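Local coordinates for protein 2,3-dimethylmalate lyase (Aspergillus niger, PDB 3FA4) that belongs to the phosphoenolpyruvate phosphomutase family of TIM-barrel enzymes, binds a magnesium ion and assembles from four chains, at residues Q165-G168 with Y169-V173; P245-A248 with A249-A253. All coordinates share one frame; numbering follows the deposited sequence.

Contact 1: residues Q165-G168 with Y169-V173; sequences QTHG and YEESV
S172 N donates to G168 O at 3.2 Å, the main backbone bond of this local contact. E171 N makes a weak bond to the same oxygen, its N-H being shared with a water. G168 O thus accepts from the first turn of helix 169-181. The hydroxyl of S172 stands 3.5 Å from G168 O (OG to O). Its firmer partner is the hydroxyl of S163, just before helix 164-167.

The water links the two helix ends. It donates to H167 O, in a bond so short that its exact length is doubtful, and accepts from E171 N at 3.0 Å.

The side-chain packing is made by H167 and E171, which run side by side and point the same way. H167 CB touches E171 CG at 3.5 Å. The E171 chain starts with CG anti to the backbone N (chi1 177°), which lays its CG against H167. The imidazole and carboxylate planes are turned 69° apart. Their polar ends do not meet, with H167 NE2 and E171 OE2 5.7 Å apart, and E171 instead forms a salt bridge with R175.

Y169 faces the other way. Its ring packs on M197, Q200 and V201 of helix 195-204, and its hydroxyl is hydrogen-bonded to D204. V173 CG2 lies above one face of the ring, toward the rim.

G168 leaves helix 164-167 with positive phi, a conformation that favours glycine. It thus ends one helix and N-caps the next, in the segment between strands 156-161 and 186-189 of the TIM barrel.

Contact 2: residues P245-A248 with A249-A253; sequences PAVA and AMREA
A249 N donates to P245 O at 3.0 Å, the first of four i to i+4 backbone bonds. M250 N to A246 O and R251 N to V247 O follow, also at 3.0 Å. E252 N to A248 O closes the set at 3.1 Å, and with an N-H...O angle of 176° it is nearly straight.

Three side chains lie back along the helix over these carbonyls. M250 CG comes to 2.9 Å from A246 O, a tight approach. Its chain bends at chi3 (-85°), which brings CE back beside the methyl of A246, with CE 4.4 Å from CB. R251 CG sits 3.0 Å from V247 O, and the CG1 branch of V247 is its neighbour. E252 CG is similarly close to A248 O, at 3.1 Å.

P245, A248, A249 and A253 face the second subunit. A249 packs on A249 of the second subunit, while P245 and A253 pack on A253 and P245 of that subunit. A248 meets M269 of the second subunit.

This is regular alpha-helix, one turn after another. These residues form part of a subunit interface in which the same helix of two chains packs together, consistent with the swapped eighth helix of the phosphoenolpyruvate phosphomutase superfamily.

In the fold
From the N terminus the chain first builds most of the parallel strands, with the magnesium ligands D86 and D88 at the end of strand 83-86 and just beyond. Contact 1 comes after strand 156-161. It closes the short turn between helices 164-167 and 169-181, ahead of strand 186-189. Contact 2 follows strand 235-238 and lies wholly within helix 243-260, so it closes a helical turn and no loop. The two are in series and neither nest nor cross. Their centres are 37 Å apart, and their nearest atoms about 23 Å. Contact 1 joins two helices of its own chain at the surface, whereas contact 2 belongs to a helix that packs on the second subunit.

Contact 1: residues Q165-G168 with Y169-V173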
ATOM      1  N   GLN B 165     -15.251 -16.821 -28.092  1.00 39.18           N
ATOM      2  CA  GLN B 165     -16.016 -18.030 -27.704  1.00 40.75           C
ATOM      3  C   GLN B 165     -17.512 -17.778 -27.435  1.00 40.13           C
ATOM      4  O   GLN B 165     -18.349 -18.613 -27.806  1.00 40.79           O
ATOM      5  CB  GLN B 165     -15.384 -18.650 -26.456  1.00 41.58           C
ATOM      6  CG  GLN B 165     -15.191 -17.631 -25.312  1.00 43.74           C
ATOM      7  CD  GLN B 165     -15.338 -18.352 -24.007  1.00 49.61           C
ATOM      8  OE1 GLN B 165     -14.796 -19.474 -23.873  1.00 54.35           O
ATOM      9  NE2 GLN B 165     -16.132 -17.797 -23.066  1.00 44.84           N
ATOM     10  N   THR B 166     -17.822 -16.613 -26.851  1.00 39.61           N
ATOM     11  CA  THR B 166     -19.139 -16.211 -26.370  1.00 39.31           C
ATOM     12  C   THR B 166     -20.014 -15.893 -27.601  1.00 38.96           C
ATOM     13  O   THR B 166     -21.038 -16.572 -27.845  1.00 39.24           O
ATOM     14  CB  THR B 166     -19.021 -14.885 -25.443  1.00 39.74           C
ATOM     15  OG1 THR B 166     -17.699 -14.769 -24.802  1.00 43.08           O
ATOM     16  CG2 THR B 166     -20.070 -14.859 -24.406  1.00 39.93           C
ATOM     17  N   HIS B 167     -19.613 -14.871 -28.373  1.00 37.68           N
ATOM     18  CA  HIS B 167     -20.446 -14.293 -29.436  1.00 36.84           C
ATOM     19  C   HIS B 167     -19.853 -14.485 -30.868  1.00 35.82           C
ATOM     20  O   HIS B 167     -20.483 -14.092 -31.864  1.00 36.13           O
ATOM     21  CB  HIS B 167     -20.788 -12.786 -29.252  1.00 37.39           C
ATOM     22  CG  HIS B 167     -21.068 -12.329 -27.850  1.00 39.52           C
ATOM     23  ND1 HIS B 167     -22.088 -12.833 -27.079  1.00 43.21           N
ATOM     24  CD2 HIS B 167     -20.497 -11.348 -27.106  1.00 42.30           C
ATOM     25  CE1 HIS B 167     -22.108 -12.225 -25.900  1.00 42.45           C
ATOM     26  NE2 HIS B 167     -21.163 -11.306 -25.899  1.00 45.04           N
ATOM     27  N   GLY B 168     -18.659 -15.062 -30.960  1.00 34.41           N
ATOM     28  CA  GLY B 168     -18.074 -15.535 -32.224  1.00 33.66           C
ATOM     29  C   GLY B 168     -17.391 -14.454 -33.014  1.00 32.89           C
ATOM     30  O   GLY B 168     -17.500 -13.269 -32.684  1.00 32.56           O
ATOM     31  N   TYR B 169     -16.687 -14.860 -34.064  1.00 32.86           N
ATOM     32  CA  TYR B 169     -15.743 -13.977 -34.764  1.00 32.01           C
ATOM     33  C   TYR B 169     -16.239 -12.588 -35.181  1.00 32.86           C
ATOM     34  O   TYR B 169     -15.607 -11.617 -34.862  1.00 33.35           O
ATOM     35  CB  TYR B 169     -15.094 -14.704 -35.926  1.00 31.89           C
ATOM     36  CG  TYR B 169     -14.066 -13.882 -36.636  1.00 31.02           C
ATOM     37  CD1 TYR B 169     -12.741 -13.794 -36.151  1.00 29.91           C
ATOM     38  CD2 TYR B 169     -14.412 -13.181 -37.793  1.00 29.08           C
ATOM     39  CE1 TYR B 169     -11.771 -13.046 -36.853  1.00 29.55           C
ATOM     40  CE2 TYR B 169     -13.449 -12.410 -38.488  1.00 31.95           C
ATOM     41  CZ  TYR B 169     -12.157 -12.328 -38.012  1.00 30.49           C
ATOM     42  OH  TYR B 169     -11.270 -11.578 -38.740  1.00 29.89           O
ATOM     43  N   GLU B 170     -17.349 -12.474 -35.902  1.00 34.09           N
ATOM     44  CA  GLU B 170     -17.768 -11.162 -36.416  1.00 36.56           C
ATOM     45  C   GLU B 170     -18.139 -10.158 -35.337  1.00 37.69           C
ATOM     46  O   GLU B 170     -18.044  -8.962 -35.553  1.00 38.72           O
ATOM     47  CB  GLU B 170     -18.977 -11.288 -37.336  1.00 37.30           C
ATOM     48  CG  GLU B 170     -18.647 -11.689 -38.727  1.00 38.94           C
ATOM     49  CD  GLU B 170     -19.684 -11.152 -39.717  1.00 45.40           C
ATOM     50  OE1 GLU B 170     -20.891 -10.854 -39.338  1.00 45.69           O
ATOM     51  OE2 GLU B 170     -19.270 -11.003 -40.892  1.00 45.73           O
ATOM     52  N   GLU B 171     -18.609 -10.642 -34.194  1.00 38.16           N
ATOM     53  CA  GLU B 171     -19.029  -9.766 -33.117  1.00 38.45           C
ATOM     54  C   GLU B 171     -17.753  -9.240 -32.519  1.00 38.12           C
ATOM     55  O   GLU B 171     -17.693  -8.045 -32.148  1.00 38.55           O
ATOM     56  CB  GLU B 171     -19.890 -10.499 -32.059  1.00 37.90           C
ATOM     57  CG  GLU B 171     -20.358  -9.667 -30.783  1.00 39.49           C
ATOM     58  CD  GLU B 171     -20.894  -8.249 -31.068  1.00 42.64           C
ATOM     59  OE1 GLU B 171     -21.052  -7.842 -32.245  1.00 43.46           O
ATOM     60  OE2 GLU B 171     -21.152  -7.499 -30.096  1.00 43.27           O
ATOM     61  N   SER B 172     -16.743 -10.118 -32.452  1.00 37.09           N
ATOM     62  CA  SER B 172     -15.399  -9.808 -31.906  1.00 37.02           C
ATOM     63  C   SER B 172     -14.753  -8.692 -32.702  1.00 36.36           C
ATOM     64  O   SER B 172     -14.267  -7.715 -32.161  1.00 36.52           O
ATOM     65  CB  SER B 172     -14.482 -11.029 -32.005  1.00 36.60           C
ATOM     66  OG  SER B 172     -14.773 -11.935 -30.974  1.00 36.34           O
ATOM     67  N   VAL B 173     -14.766  -8.874 -34.008  1.00 36.12           N
ATOM     68  CA  VAL B 173     -14.255  -7.875 -34.935  1.00 35.21           C
ATOM     69  C   VAL B 173     -15.064  -6.543 -34.806  1.00 34.75           C
ATOM     70  O   VAL B 173     -14.440  -5.505 -34.731  1.00 34.59           O
ATOM     71  CB  VAL B 173     -14.036  -8.468 -36.305  1.00 34.02           C
ATOM     72  CG1 VAL B 173     -13.696  -7.423 -37.254  1.00 35.88           C
ATOM     73  CG2 VAL B 173     -12.871  -9.409 -36.212  1.00 34.49           C
TER
HETATM   74  O   HOH W   1     -20.143 -13.162 -34.107  1.00 34.15           O

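Contact 2: residues P245-A248 with A249-A253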
ATOM      1  N   PRO B 245       7.988 -22.420 -16.341  1.00 34.76           N
ATOM      2  CA  PRO B 245       9.304 -22.760 -15.819  1.00 33.69           C
ATOM      3  C   PRO B 245       9.469 -22.564 -14.318  1.00 34.82           C
ATOM      4  O   PRO B 245       9.939 -23.476 -13.664  1.00 36.54           O
ATOM      5  CB  PRO B 245      10.194 -21.800 -16.588  1.00 34.98           C
ATOM      6  CG  PRO B 245       9.575 -21.824 -17.988  1.00 33.23           C
ATOM      7  CD  PRO B 245       8.107 -21.670 -17.612  1.00 34.67           C
ATOM      8  N   ALA B 246       9.073 -21.417 -13.741  1.00 34.84           N
ATOM      9  CA  ALA B 246       9.303 -21.192 -12.316  1.00 34.50           C
ATOM     10  C   ALA B 246       8.557 -22.153 -11.459  1.00 34.58           C
ATOM     11  O   ALA B 246       9.138 -22.586 -10.497  1.00 35.99           O
ATOM     12  CB  ALA B 246       9.026 -19.776 -11.865  1.00 34.68           C
ATOM     13  N   VAL B 247       7.301 -22.494 -11.787  1.00 33.26           N
ATOM     14  CA  VAL B 247       6.494 -23.372 -10.966  1.00 31.87           C
ATOM     15  C   VAL B 247       7.048 -24.790 -11.037  1.00 32.55           C
ATOM     16  O   VAL B 247       7.188 -25.425  -9.972  1.00 33.55           O
ATOM     17  CB  VAL B 247       4.968 -23.309 -11.310  1.00 31.77           C
ATOM     18  CG1 VAL B 247       4.160 -23.978 -10.269  1.00 31.27           C
ATOM     19  CG2 VAL B 247       4.500 -21.907 -11.286  1.00 32.91           C
ATOM     20  N   ALA B 248       7.378 -25.289 -12.250  1.00 31.98           N
ATOM     21  CA  ALA B 248       7.991 -26.639 -12.417  1.00 30.96           C
ATOM     22  C   ALA B 248       9.278 -26.752 -11.641  1.00 30.80           C
ATOM     23  O   ALA B 248       9.478 -27.758 -10.953  1.00 31.41           O
ATOM     24  CB  ALA B 248       8.251 -27.017 -13.893  1.00 29.77           C
ATOM     25  N   ALA B 249      10.161 -25.761 -11.749  1.00 29.69           N
ATOM     26  CA  ALA B 249      11.436 -25.873 -11.031  1.00 30.53           C
ATOM     27  C   ALA B 249      11.302 -25.769  -9.510  1.00 31.27           C
ATOM     28  O   ALA B 249      12.050 -26.429  -8.768  1.00 31.67           O
ATOM     29  CB  ALA B 249      12.461 -24.873 -11.546  1.00 30.39           C
ATOM     30  N   MET B 250      10.369 -24.948  -9.031  1.00 32.33           N
ATOM     31  CA  MET B 250      10.177 -24.814  -7.592  1.00 32.40           C
ATOM     32  C   MET B 250       9.594 -26.093  -7.037  1.00 34.00           C
ATOM     33  O   MET B 250       9.875 -26.447  -5.887  1.00 33.18           O
ATOM     34  CB  MET B 250       9.285 -23.637  -7.220  1.00 32.60           C
ATOM     35  CG  MET B 250       9.821 -22.290  -7.665  1.00 32.71           C
ATOM     36  SD  MET B 250       9.130 -20.850  -6.815  1.00 32.82           S
ATOM     37  CE  MET B 250       7.663 -20.530  -7.733  1.00 27.38           C
ATOM     38  N   ARG B 251       8.757 -26.770  -7.834  1.00 35.49           N
ATOM     39  CA  ARG B 251       8.165 -28.015  -7.367  1.00 38.04           C
ATOM     40  C   ARG B 251       9.199 -29.121  -7.285  1.00 37.07           C
ATOM     41  O   ARG B 251       9.259 -29.775  -6.230  1.00 36.85           O
ATOM     42  CB  ARG B 251       6.900 -28.451  -8.150  1.00 37.84           C
ATOM     43  CG  ARG B 251       5.798 -27.377  -8.129  1.00 40.90           C
ATOM     44  CD  ARG B 251       4.367 -27.926  -8.467  1.00 42.51           C
ATOM     45  NE  ARG B 251       4.381 -29.189  -9.220  1.00 51.03           N
ATOM     46  CZ  ARG B 251       3.290 -29.922  -9.486  1.00 56.42           C
ATOM     47  NH1 ARG B 251       2.089 -29.514  -9.060  1.00 58.93           N
ATOM     48  NH2 ARG B 251       3.394 -31.094 -10.135  1.00 56.90           N
ATOM     49  N   GLU B 252       9.998 -29.330  -8.356  1.00 36.84           N
ATOM     50  CA  GLU B 252      11.061 -30.349  -8.285  1.00 36.97           C
ATOM     51  C   GLU B 252      12.222 -29.998  -7.344  1.00 35.94           C
ATOM     52  O   GLU B 252      12.797 -30.884  -6.727  1.00 36.30           O
ATOM     53  CB  GLU B 252      11.521 -30.893  -9.639  1.00 36.85           C
ATOM     54  CG  GLU B 252      11.774 -29.859 -10.695  1.00 40.06           C
ATOM     55  CD  GLU B 252      13.064 -30.146 -11.554  1.00 44.75           C
ATOM     56  OE1 GLU B 252      13.519 -31.351 -11.624  1.00 44.22           O
ATOM     57  OE2 GLU B 252      13.642 -29.150 -12.130  1.00 43.94           O
ATOM     58  N   ALA B 253      12.500 -28.717  -7.141  1.00 35.38           N
ATOM     59  CA  ALA B 253      13.377 -28.301  -6.011  1.00 34.02           C
ATOM     60  C   ALA B 253      12.839 -28.591  -4.614  1.00 33.45           C
ATOM     61  O   ALA B 253      13.612 -28.980  -3.731  1.00 32.85           O
ATOM     62  CB  ALA B 253      13.718 -26.880  -6.110  1.00 34.02           C
TER